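Local coordinates for protein glucosamine 6-phosphate N-acetyltransferase (Arabidopsis thaliana, PDB 3T90) that transfers an acetyl group from acetyl-CoA to glucosamine 6-phosphate, a step in the biosynthesis of UDP-N-acetylglucosamine, at residues A[18-30]-A[86-98]. Sequence-based numbering, arbitrary orientation. Where two conformers were deposited one is given.
Sequences GFIELLGQLTVTG and IEDVVVDSRFRGK
L22 and L26, on and just after the short helix 19-23, meet V90 in strand 86-91 and D92 just beyond it; helix and strand run almost perpendicular (94°), their axes 9.1 Å apart at closest approach. V90 points at the helix, and its beta-branched side chain, at home in a strand, lets both methyls pack: CG1 meets L22 CG at 4.0 Å and L23 CD2, CG2 lies against Q25 CB, and L22 O touches the two. L22 holds CG anti to its backbone nitrogen (chi1 168°), which carries CD1 past the valine to 3.4 Å from D92 N. L26 packs CB on V90 CB and sets CD2 3.6 Å from D88 CA.

Q25 supplies the polar clasp: its chain, extended beyond CG, brings the amide to the turn. Q25 OE1 takes S93 N at 3.0 Å, in the carbonyl plane on a lone pair; its NE2 gives a nearly straight bond (175°) to D92 OD1, 3.2 Å away, from above the carboxylate, whose plane stands nearly perpendicular to the amide. R94 N reaches that oxygen from the opposite face, closing an Asx turn. A leucine in place of Q25 would probably leave S93 N without its acceptor and D92 OD1 with R94 N but no amide donor.

The arrangement belongs to the GNAT fold: an N-terminal helix packed across strand 82-91, which leads toward the probable acetyl-CoA-binding loop containing G97 and K98, beside the probable substrate site with T27 and D88, the latter salt-bridged to K75 of the second subunit.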
loop_
_atom_site.group_PDB
_atom_site.type_symbol
_atom_site.label_atom_id
_atom_site.label_comp_id
_atom_site.label_asym_id
_atom_site.label_seq_id
_atom_site.Cartn_x
_atom_site.Cartn_y
_atom_site.Cartn_z
ATOM N N GLY A 18 -13.310 12.722 -17.976
ATOM C CA GLY A 18 -12.096 13.412 -17.537
ATOM C C GLY A 18 -11.395 12.822 -16.325
ATOM O O GLY A 18 -10.589 13.553 -15.678
ATOM N N PHE A 19 -11.673 11.549 -16.070
ATOM C CA PHE A 19 -10.940 10.825 -14.959
ATOM C C PHE A 19 -9.423 10.760 -15.165
ATOM O O PHE A 19 -8.666 11.158 -14.264
ATOM C CB PHE A 19 -11.581 9.466 -14.758
ATOM C CG PHE A 19 -10.895 8.652 -13.701
ATOM C CD1 PHE A 19 -10.968 9.000 -12.344
ATOM C CD2 PHE A 19 -10.172 7.558 -14.071
ATOM C CE1 PHE A 19 -10.345 8.192 -11.399
ATOM C CE2 PHE A 19 -9.533 6.756 -13.121
ATOM C CZ PHE A 19 -9.632 7.106 -11.789
ATOM N N ILE A 20 -8.955 10.277 -16.301
ATOM C CA ILE A 20 -7.534 10.159 -16.522
ATOM C C ILE A 20 -6.910 11.570 -16.599
ATOM O O ILE A 20 -5.857 11.824 -15.975
ATOM C CB ILE A 20 -7.265 9.368 -17.824
ATOM C CG1 ILE A 20 -7.892 7.950 -17.689
ATOM C CG2 ILE A 20 -5.720 9.321 -18.176
ATOM C CD1 ILE A 20 -7.172 7.127 -16.554
ATOM N N GLU A 21 -7.614 12.507 -17.232
ATOM C CA GLU A 21 -7.138 13.910 -17.254
ATOM C C GLU A 21 -6.927 14.462 -15.841
ATOM O O GLU A 21 -5.904 15.141 -15.610
ATOM C CB GLU A 21 -8.085 14.767 -18.064
ATOM C CG GLU A 21 -8.124 14.332 -19.562
ATOM C CD GLU A 21 -9.336 13.455 -19.822
ATOM O OE1 GLU A 21 -9.572 12.402 -19.137
ATOM O OE2 GLU A 21 -10.142 13.835 -20.746
ATOM N N LEU A 22 -7.826 14.170 -14.901
ATOM C CA LEU A 22 -7.683 14.673 -13.540
ATOM C C LEU A 22 -6.485 13.996 -12.877
ATOM O O LEU A 22 -5.707 14.693 -12.166
ATOM C CB LEU A 22 -8.970 14.357 -12.791
ATOM C CG LEU A 22 -8.859 14.564 -11.292
ATOM C CD1 LEU A 22 -8.508 16.057 -10.944
ATOM C CD2 LEU A 22 -10.153 14.092 -10.569
ATOM N N LEU A 23 -6.327 12.665 -13.081
ATOM C CA LEU A 23 -5.123 12.010 -12.516
ATOM C C LEU A 23 -3.822 12.690 -12.977
ATOM O O LEU A 23 -2.848 12.669 -12.238
ATOM C CB LEU A 23 -5.066 10.508 -12.808
ATOM C CG LEU A 23 -6.135 9.684 -12.086
ATOM C CD1 LEU A 23 -6.184 8.225 -12.594
ATOM C CD2 LEU A 23 -5.951 9.732 -10.522
ATOM N N GLY A 24 -3.827 13.232 -14.189
ATOM C CA GLY A 24 -2.663 13.912 -14.746
ATOM C C GLY A 24 -2.279 15.168 -13.941
ATOM O O GLY A 24 -1.155 15.626 -14.085
ATOM N N GLN A 25 -3.148 15.685 -13.100
ATOM C CA GLN A 25 -2.806 16.794 -12.172
ATOM C C GLN A 25 -2.018 16.303 -10.953
ATOM O O GLN A 25 -1.419 17.125 -10.234
ATOM C CB GLN A 25 -4.069 17.530 -11.693
ATOM C CG GLN A 25 -4.783 18.150 -12.922
ATOM C CD GLN A 25 -5.851 19.159 -12.455
ATOM O OE1 GLN A 25 -5.754 19.783 -11.398
ATOM N NE2 GLN A 25 -6.904 19.282 -13.241
ATOM N N LEU A 26 -1.989 14.990 -10.746
ATOM C CA LEU A 26 -1.130 14.370 -9.687
ATOM C C LEU A 26 0.172 13.942 -10.321
ATOM O O LEU A 26 1.243 14.397 -9.823
ATOM C CB LEU A 26 -1.865 13.196 -9.030
ATOM C CG LEU A 26 -1.031 12.434 -7.993
ATOM C CD1 LEU A 26 -0.602 13.236 -6.805
ATOM C CD2 LEU A 26 -1.969 11.237 -7.522
ATOM N N THR A 27 0.160 13.003 -11.283
ATOM C CA THR A 27 1.446 12.681 -11.944
ATOM C C THR A 27 1.148 12.142 -13.341
ATOM O O THR A 27 -0.017 12.132 -13.794
ATOM C CB THR A 27 2.246 11.732 -11.094
ATOM O OG1 THR A 27 3.615 11.739 -11.573
ATOM C CG2 THR A 27 1.746 10.248 -11.129
ATOM N N VAL A 28 2.193 11.708 -14.020
ATOM C CA VAL A 28 2.136 11.261 -15.400
ATOM C C VAL A 28 1.114 10.119 -15.513
ATOM O O VAL A 28 1.162 9.145 -14.748
ATOM C CB VAL A 28 3.518 10.703 -15.793
ATOM C CG1 VAL A 28 3.489 10.067 -17.213
ATOM C CG2 VAL A 28 4.604 11.760 -15.623
ATOM N N THR A 29 0.222 10.247 -16.499
ATOM C CA THR A 29 -0.676 9.140 -16.832
ATOM C C THR A 29 -0.321 8.439 -18.114
ATOM O O THR A 29 -0.637 7.237 -18.284
ATOM C CB THR A 29 -2.184 9.560 -16.967
ATOM O OG1 THR A 29 -2.307 10.537 -18.025
ATOM C CG2 THR A 29 -2.680 10.262 -15.674
ATOM N N GLY A 30 0.294 9.156 -19.022
ATOM C CA GLY A 30 0.302 8.707 -20.431
ATOM C C GLY A 30 -1.101 8.871 -21.050
ATOM O O GLY A 30 -2.091 9.254 -20.445
ATOM N N ILE A 86 -4.447 4.502 1.315
ATOM C CA ILE A 86 -5.143 5.527 0.493
ATOM C C ILE A 86 -4.049 6.055 -0.463
ATOM O O ILE A 86 -2.875 6.341 -0.106
ATOM C CB ILE A 86 -5.691 6.631 1.340
ATOM C CG1 ILE A 86 -6.974 6.143 2.018
ATOM C CG2 ILE A 86 -5.958 7.879 0.530
ATOM C CD1 ILE A 86 -7.556 7.067 3.061
ATOM N N GLU A 87 -4.454 6.097 -1.722
ATOM C CA GLU A 87 -3.577 6.441 -2.886
ATOM C C GLU A 87 -4.274 7.374 -3.863
ATOM O O GLU A 87 -5.520 7.433 -3.902
ATOM C CB GLU A 87 -3.215 5.171 -3.685
ATOM C CG GLU A 87 -2.312 4.246 -2.861
ATOM C CD GLU A 87 -0.883 4.693 -2.845
ATOM O OE1 GLU A 87 -0.375 5.346 -3.837
ATOM O OE2 GLU A 87 -0.151 4.407 -1.850
ATOM N N ASP A 88 -3.501 8.082 -4.674
ATOM C CA ASP A 88 -4.020 8.732 -5.886
ATOM C C ASP A 88 -5.141 9.715 -5.598
ATOM O O ASP A 88 -6.181 9.765 -6.282
ATOM C CB ASP A 88 -4.398 7.668 -6.941
ATOM C CG ASP A 88 -3.231 6.764 -7.393
ATOM O OD1 ASP A 88 -2.066 7.095 -7.003
ATOM O OD2 ASP A 88 -3.519 5.791 -8.055
ATOM N N VAL A 89 -4.943 10.461 -4.511
ATOM C CA VAL A 89 -5.872 11.566 -4.111
ATOM C C VAL A 89 -5.553 12.855 -4.857
ATOM O O VAL A 89 -4.440 13.338 -4.836
ATOM C CB VAL A 89 -5.772 11.782 -2.613
ATOM C CG1 VAL A 89 -6.728 12.947 -2.230
ATOM C CG2 VAL A 89 -6.191 10.498 -1.791
ATOM N N VAL A 90 -6.543 13.371 -5.608
ATOM C CA VAL A 90 -6.271 14.608 -6.395
ATOM C C VAL A 90 -7.594 15.334 -6.574
ATOM O O VAL A 90 -8.647 14.722 -6.720
ATOM C CB VAL A 90 -5.524 14.292 -7.733
ATOM C CG1 VAL A 90 -6.259 13.454 -8.533
ATOM C CG2 VAL A 90 -5.238 15.585 -8.524
ATOM N N VAL A 91 -7.532 16.657 -6.405
ATOM C CA VAL A 91 -8.668 17.550 -6.651
ATOM C C VAL A 91 -8.314 18.447 -7.804
ATOM O O VAL A 91 -7.207 19.007 -7.836
ATOM C CB VAL A 91 -8.978 18.366 -5.383
ATOM C CG1 VAL A 91 -10.233 19.299 -5.635
ATOM C CG2 VAL A 91 -9.251 17.453 -4.303
ATOM N N ASP A 92 -9.223 18.595 -8.770
ATOM C CA ASP A 92 -9.008 19.534 -9.899
ATOM C C ASP A 92 -8.674 20.932 -9.323
ATOM O O ASP A 92 -9.377 21.389 -8.418
ATOM C CB ASP A 92 -10.257 19.540 -10.767
ATOM C CG ASP A 92 -10.034 20.231 -12.101
ATOM O OD1 ASP A 92 -9.240 21.169 -12.252
ATOM O OD2 ASP A 92 -10.769 19.864 -13.015
ATOM N N SER A 93 -7.646 21.549 -9.880
ATOM C CA SER A 93 -7.167 22.855 -9.413
ATOM C C SER A 93 -8.324 23.888 -9.461
ATOM O O SER A 93 -8.398 24.761 -8.567
ATOM C CB SER A 93 -5.942 23.305 -10.226
ATOM O OG SER A 93 -6.256 23.346 -11.610
ATOM N N ARG A 94 -9.223 23.753 -10.428
ATOM C CA ARG A 94 -10.400 24.655 -10.521
ATOM C C ARG A 94 -11.262 24.591 -9.259
ATOM O O ARG A 94 -12.010 25.539 -8.921
ATOM C CB ARG A 94 -11.365 24.247 -11.647
ATOM C CG ARG A 94 -10.872 23.952 -13.039
ATOM C CD ARG A 94 -12.047 24.026 -14.068
ATOM N NE ARG A 94 -12.683 22.749 -14.438
ATOM C CZ ARG A 94 -12.098 21.761 -15.141
ATOM N NH1 ARG A 94 -10.814 21.850 -15.520
ATOM N NH2 ARG A 94 -12.792 20.651 -15.446
ATOM N N PHE A 95 -11.283 23.446 -8.602
ATOM C CA PHE A 95 -12.235 23.200 -7.538
ATOM C C PHE A 95 -11.539 23.113 -6.207
ATOM O O PHE A 95 -12.053 22.495 -5.290
ATOM C CB PHE A 95 -13.052 21.897 -7.796
ATOM C CG PHE A 95 -13.967 21.940 -9.037
ATOM C CD1 PHE A 95 -15.074 22.820 -9.094
ATOM C CD2 PHE A 95 -13.765 21.067 -10.124
ATOM C CE1 PHE A 95 -15.876 22.860 -10.195
ATOM C CE2 PHE A 95 -14.606 21.099 -11.230
ATOM C CZ PHE A 95 -15.676 22.014 -11.257
ATOM N N ARG A 96 -10.341 23.675 -6.080
ATOM C CA ARG A 96 -9.659 23.626 -4.784
ATOM C C ARG A 96 -10.350 24.628 -3.828
ATOM O O ARG A 96 -11.019 25.532 -4.302
ATOM C CB ARG A 96 -8.133 23.734 -4.939
ATOM C CG ARG A 96 -7.600 22.512 -5.787
ATOM C CD ARG A 96 -6.147 22.111 -5.585
ATOM N NE ARG A 96 -5.853 21.099 -6.581
ATOM C CZ ARG A 96 -4.734 20.969 -7.308
ATOM N NH1 ARG A 96 -3.732 21.850 -7.156
ATOM N NH2 ARG A 96 -4.632 19.946 -8.224
ATOM N N GLY A 97 -10.337 24.352 -2.535
ATOM C CA GLY A 97 -11.085 25.252 -1.591
ATOM C C GLY A 97 -12.570 24.905 -1.402
ATOM O O GLY A 97 -13.293 25.587 -0.627
ATOM N N LYS A 98 -13.058 23.882 -2.119
ATOM C CA LYS A 98 -14.467 23.426 -2.034
ATOM C C LYS A 98 -14.684 22.177 -1.128
ATOM O O LYS A 98 -15.751 21.544 -1.135
ATOM C CB LYS A 98 -15.002 23.286 -3.446
ATOM C CG LYS A 98 -14.935 24.659 -4.234
ATOM C CD LYS A 98 -16.105 24.858 -5.237
ATOM C CE LYS A 98 -17.481 24.634 -4.579
ATOM N NZ LYS A 98 -18.260 25.811 -4.024
#